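PDB 2BA9: putative aminooxidase from Propionibacterium acnes, which isomerises polyunsaturated fatty acid to produce conjugated linoleic acid and carries a bound flavin-adenine dinucleotide. Local coordinates for residues V374-E377 with D378-G382; A381-Y384 with E385-G389. One frame throughout, in Å; residues are numbered along the deposited sequence.

Interaction 1: V374-E377 with D378-G382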
loop_
_atom_site.group_PDB
_atom_site.type_symbol
_atom_site.label_atom_id
_atom_site.label_comp_id
_atom_site.label_asym_id
_atom_site.label_seq_id
_atom_site.Cartn_x
_atom_site.Cartn_y
_atom_site.Cartn_z
ATOM N N VAL A 374 -5.299 -11.396 -3.262
ATOM C CA VAL A 374 -6.011 -12.514 -3.904
ATOM C C VAL A 374 -7.526 -12.348 -3.731
ATOM O O VAL A 374 -7.995 -11.525 -2.928
ATOM C CB VAL A 374 -5.518 -13.906 -3.431
ATOM C CG1 VAL A 374 -4.045 -14.113 -3.829
ATOM C CG2 VAL A 374 -5.724 -14.102 -1.915
ATOM N N SER A 375 -8.270 -13.105 -4.532
ATOM C CA SER A 375 -9.711 -13.011 -4.577
ATOM C C SER A 375 -10.299 -13.645 -3.330
ATOM O O SER A 375 -9.638 -14.442 -2.639
ATOM C CB SER A 375 -10.253 -13.723 -5.827
ATOM O OG SER A 375 -9.907 -15.105 -5.806
ATOM N N SER A 376 -11.549 -13.297 -3.044
ATOM C CA SER A 376 -12.256 -13.908 -1.927
ATOM C C SER A 376 -12.227 -15.447 -2.005
ATOM O O SER A 376 -11.923 -16.120 -1.016
ATOM C CB SER A 376 -13.694 -13.396 -1.866
ATOM O OG SER A 376 -14.373 -13.956 -0.752
ATOM N N GLU A 377 -12.510 -15.989 -3.187
ATOM C CA GLU A 377 -12.460 -17.444 -3.421
ATOM C C GLU A 377 -11.082 -18.063 -3.121
ATOM O O GLU A 377 -10.964 -19.086 -2.436
ATOM C CB GLU A 377 -12.819 -17.742 -4.881
ATOM C CG GLU A 377 -12.682 -19.208 -5.263
ATOM C CD GLU A 377 -12.997 -19.467 -6.721
ATOM O OE1 GLU A 377 -13.912 -20.280 -6.975
ATOM O OE2 GLU A 377 -12.334 -18.850 -7.599
ATOM N N ASP A 378 -10.047 -17.442 -3.676
ATOM C CA ASP A 378 -8.680 -17.887 -3.468
ATOM C C ASP A 378 -8.300 -17.717 -1.985
ATOM O O ASP A 378 -7.689 -18.591 -1.397
ATOM C CB ASP A 378 -7.726 -17.149 -4.424
ATOM C CG ASP A 378 -7.879 -17.601 -5.885
ATOM O OD1 ASP A 378 -8.471 -18.676 -6.145
ATOM O OD2 ASP A 378 -7.391 -16.886 -6.790
ATOM N N TYR A 379 -8.713 -16.622 -1.367
ATOM C CA TYR A 379 -8.489 -16.436 0.071
ATOM C C TYR A 379 -9.142 -17.595 0.865
ATOM O O TYR A 379 -8.493 -18.214 1.712
ATOM C CB TYR A 379 -8.985 -15.047 0.530
ATOM C CG TYR A 379 -8.380 -14.563 1.843
ATOM C CD1 TYR A 379 -7.538 -13.438 1.881
ATOM C CD2 TYR A 379 -8.647 -15.222 3.045
ATOM C CE1 TYR A 379 -6.978 -12.995 3.097
ATOM C CE2 TYR A 379 -8.094 -14.794 4.244
ATOM C CZ TYR A 379 -7.268 -13.698 4.275
ATOM O OH TYR A 379 -6.746 -13.326 5.495
ATOM N N LYS A 380 -10.404 -17.898 0.531
ATOM C CA LYS A 380 -11.217 -18.922 1.187
ATOM C C LYS A 380 -10.606 -20.294 0.969
ATOM O O LYS A 380 -10.661 -21.137 1.855
ATOM C CB LYS A 380 -12.656 -18.946 0.629
ATOM C CG LYS A 380 -13.619 -17.905 1.186
ATOM C CD LYS A 380 -14.992 -18.068 0.563
ATOM C CE LYS A 380 -15.856 -16.818 0.695
ATOM N NZ LYS A 380 -17.184 -17.072 0.026
ATOM N N ALA A 381 -10.039 -20.502 -0.222
ATOM C CA ALA A 381 -9.456 -21.783 -0.603
ATOM C C ALA A 381 -8.155 -22.062 0.152
ATOM O O ALA A 381 -7.599 -23.151 0.037
ATOM C CB ALA A 381 -9.223 -21.831 -2.121
ATOM N N GLY A 382 -7.669 -21.070 0.900
ATOM C CA GLY A 382 -6.550 -21.242 1.823
ATOM C C GLY A 382 -5.241 -20.604 1.398
ATOM O O GLY A 382 -4.202 -20.904 1.982
HETATM O O HOH W 1 -7.023 -14.341 -6.796
#
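Ser375 is the N-cap of the short helix 376-380, directly after the long strand 359-373, and Asp378, three residues on, supplies the capped amide. Ser375 OG accepts the backbone N-H of Asp378 at 3.2 Å, a nearly straight bond (160° at the hydrogen). The serine torsion explains this reach: with chi1 at 61°, OG lies between its own backbone N and carbonyl carbon and faces the amides of the first turn. A standard capping box would return the favour directly, the Asp378 carboxylate accepting from Ser375 N. Here a water takes that role, receiving the N-H of Ser375 at 2.9 Å from N and donating to Asp378 OD2. Behind the cap, Val374 and Tyr379 pair as in a hydrophobic staple, Val374 CG2 lying 4.2 Å from Tyr379 CB. The ring beyond leads away from the helix, and Tyr379 OH is hydrogen-bonded to His133 ND1. Regular helical bonds follow, the first from Tyr379 N to Ser375 O at 2.7 Å. On the neighbouring flank, the extended chain of Lys380 passes Ser376, whose OG is hydrogen-bonded to Met142 O. The acidic side chains of Glu377 and Asp378 both sit in the opening turn, where the positive end of the helix dipole would be expected to offset some of their mutual repulsion. Their carboxylate planes are only 19° apart, with Glu377 OE2 4.1 Å from Asp378 OD1. On the other arm of the Asp378 carboxylate, OD2 is 2.6 Å from the oxygen of the bridging water.

Interaction 2: A381-Y384 with E385-G389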
loop_
_atom_site.group_PDB
_atom_site.type_symbol
_atom_site.label_atom_id
_atom_site.label_comp_id
_atom_site.label_asym_id
_atom_site.label_seq_id
_atom_site.Cartn_x
_atom_site.Cartn_y
_atom_site.Cartn_z
ATOM N N ALA A 381 -10.039 -20.502 -0.222
ATOM C CA ALA A 381 -9.456 -21.783 -0.603
ATOM C C ALA A 381 -8.155 -22.062 0.152
ATOM O O ALA A 381 -7.599 -23.151 0.037
ATOM C CB ALA A 381 -9.223 -21.831 -2.121
ATOM N N GLY A 382 -7.669 -21.070 0.900
ATOM C CA GLY A 382 -6.550 -21.242 1.823
ATOM C C GLY A 382 -5.241 -20.604 1.398
ATOM O O GLY A 382 -4.202 -20.904 1.982
ATOM N N TRP A 383 -5.285 -19.697 0.416
ATOM C CA TRP A 383 -4.068 -19.115 -0.184
ATOM C C TRP A 383 -2.923 -18.902 0.806
ATOM O O TRP A 383 -1.835 -19.384 0.575
ATOM C CB TRP A 383 -4.373 -17.790 -0.909
ATOM C CG TRP A 383 -3.344 -17.420 -1.952
ATOM C CD1 TRP A 383 -3.373 -17.738 -3.292
ATOM C CD2 TRP A 383 -2.149 -16.649 -1.752
ATOM N NE1 TRP A 383 -2.263 -17.219 -3.925
ATOM C CE2 TRP A 383 -1.498 -16.551 -3.004
ATOM C CE3 TRP A 383 -1.563 -16.042 -0.634
ATOM C CZ2 TRP A 383 -0.297 -15.881 -3.163
ATOM C CZ3 TRP A 383 -0.368 -15.362 -0.798
ATOM C CH2 TRP A 383 0.251 -15.287 -2.051
ATOM N N TYR A 384 -3.193 -18.216 1.914
ATOM C CA TYR A 384 -2.150 -17.822 2.888
ATOM C C TYR A 384 -1.730 -18.957 3.841
ATOM O O TYR A 384 -0.641 -18.923 4.411
ATOM C CB TYR A 384 -2.600 -16.589 3.697
ATOM C CG TYR A 384 -2.649 -15.309 2.906
ATOM C CD1 TYR A 384 -1.525 -14.500 2.790
ATOM C CD2 TYR A 384 -3.817 -14.899 2.269
ATOM C CE1 TYR A 384 -1.552 -13.328 2.074
ATOM C CE2 TYR A 384 -3.854 -13.702 1.526
ATOM C CZ TYR A 384 -2.712 -12.926 1.437
ATOM O OH TYR A 384 -2.693 -11.746 0.716
ATOM N N GLU A 385 -2.595 -19.954 4.023
ATOM C CA GLU A 385 -2.204 -21.156 4.737
ATOM C C GLU A 385 -1.111 -21.837 3.927
ATOM O O GLU A 385 -0.091 -22.253 4.468
ATOM C CB GLU A 385 -3.403 -22.097 4.947
ATOM C CG GLU A 385 -4.424 -21.565 5.956
ATOM C CD GLU A 385 -5.469 -22.591 6.335
ATOM O OE1 GLU A 385 -5.092 -23.595 6.959
ATOM O OE2 GLU A 385 -6.666 -22.386 6.030
ATOM N N LYS A 386 -1.319 -21.914 2.615
ATOM C CA LYS A 386 -0.312 -22.469 1.723
ATOM C C LYS A 386 0.961 -21.618 1.718
ATOM O O LYS A 386 2.040 -22.114 2.029
ATOM C CB LYS A 386 -0.866 -22.604 0.302
ATOM C CG LYS A 386 0.129 -23.181 -0.693
ATOM C CD LYS A 386 0.408 -24.677 -0.454
ATOM C CE LYS A 386 0.899 -25.371 -1.727
ATOM N NZ LYS A 386 0.811 -26.872 -1.700
ATOM N N VAL A 387 0.842 -20.336 1.382
ATOM C CA VAL A 387 2.045 -19.525 1.152
ATOM C C VAL A 387 2.864 -19.324 2.440
ATOM O O VAL A 387 4.098 -19.385 2.402
ATOM C CB VAL A 387 1.724 -18.212 0.423
ATOM C CG1 VAL A 387 2.974 -17.321 0.311
ATOM C CG2 VAL A 387 1.168 -18.530 -0.956
ATOM N N GLU A 388 2.189 -19.150 3.579
ATOM C CA GLU A 388 2.892 -19.053 4.863
ATOM C C GLU A 388 3.480 -20.395 5.295
ATOM O O GLU A 388 4.521 -20.431 5.957
ATOM C CB GLU A 388 1.996 -18.493 5.969
ATOM C CG GLU A 388 1.626 -17.029 5.786
ATOM C CD GLU A 388 2.769 -16.072 6.109
ATOM O OE1 GLU A 388 3.948 -16.489 6.072
ATOM O OE2 GLU A 388 2.485 -14.898 6.406
ATOM N N GLY A 389 2.802 -21.485 4.935
ATOM C CA GLY A 389 3.337 -22.819 5.116
ATOM C C GLY A 389 4.594 -23.045 4.297
ATOM O O GLY A 389 5.462 -23.815 4.693
#
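From Gly382 the backbone turns straight into helix 383-389, and the carbonyl oxygens of Gly382, Trp383 and Tyr384 take up the amides of the next turn. Gly382 O accepts from Lys386 N at 3.1 Å and also, weakly, from Glu385 N at 2.8 Å. Val387 N then reaches Trp383 O at 3.0 Å, and Glu388 N bonds to Tyr384 O. The principal side-chain contact is a CH-pi interaction one turn apart: Val387 CG2 rests over a face of the Trp383 indole, 3.5 Å from the centroid of the six-membered ring and just 9° off its normal. Trp383 CG lies anti to the backbone N (chi1 -158°), a torsion that lays the indole beside the helix where the valine can reach it, while NE1 is hydrogen-bonded to Tyr272 O. The same indole also meets Tyr384: Trp383 CE3 stands 3.6 Å above the centre of the phenol ring. The polar ends of both Tyr384 and Glu388 are bonded outside the helix. Tyr384 OH hydrogen-bonds with Tyr180 OH and Ile402 O, and Glu388, its CB 3.1 Å from Tyr384 O, bends at chi2 and bonds through OE2 to Tyr414 OH. At a phi of 108°, Gly382 is both the residue that leaves the preceding helix and the N-cap of this one. The arrangement is thus a Schellman motif running directly into a second helix, whose opening residue, Trp383, pairs i to i+4 with Val387.

Along the chain, strand 359-373 of the mixed sheet leads into interaction 1, interaction 2 follows at once, and strand 396-398 of the parallel sheet comes next. Each contact closes just one helical turn or so. They neither nest nor cross but meet end to end, sharing Ala381 and Gly382. At this joint a probable hydrogen bond from Trp383 N to Asp378 O helps complete the Schellman turn. Val374, just ahead of the first helix, lies against both Trp383 and Tyr384, and between the helices Tyr379 CE1 comes within 3.6 Å of Tyr384 CE2. His133 meets both tyrosine rings, joining an earlier loop to the helix pair.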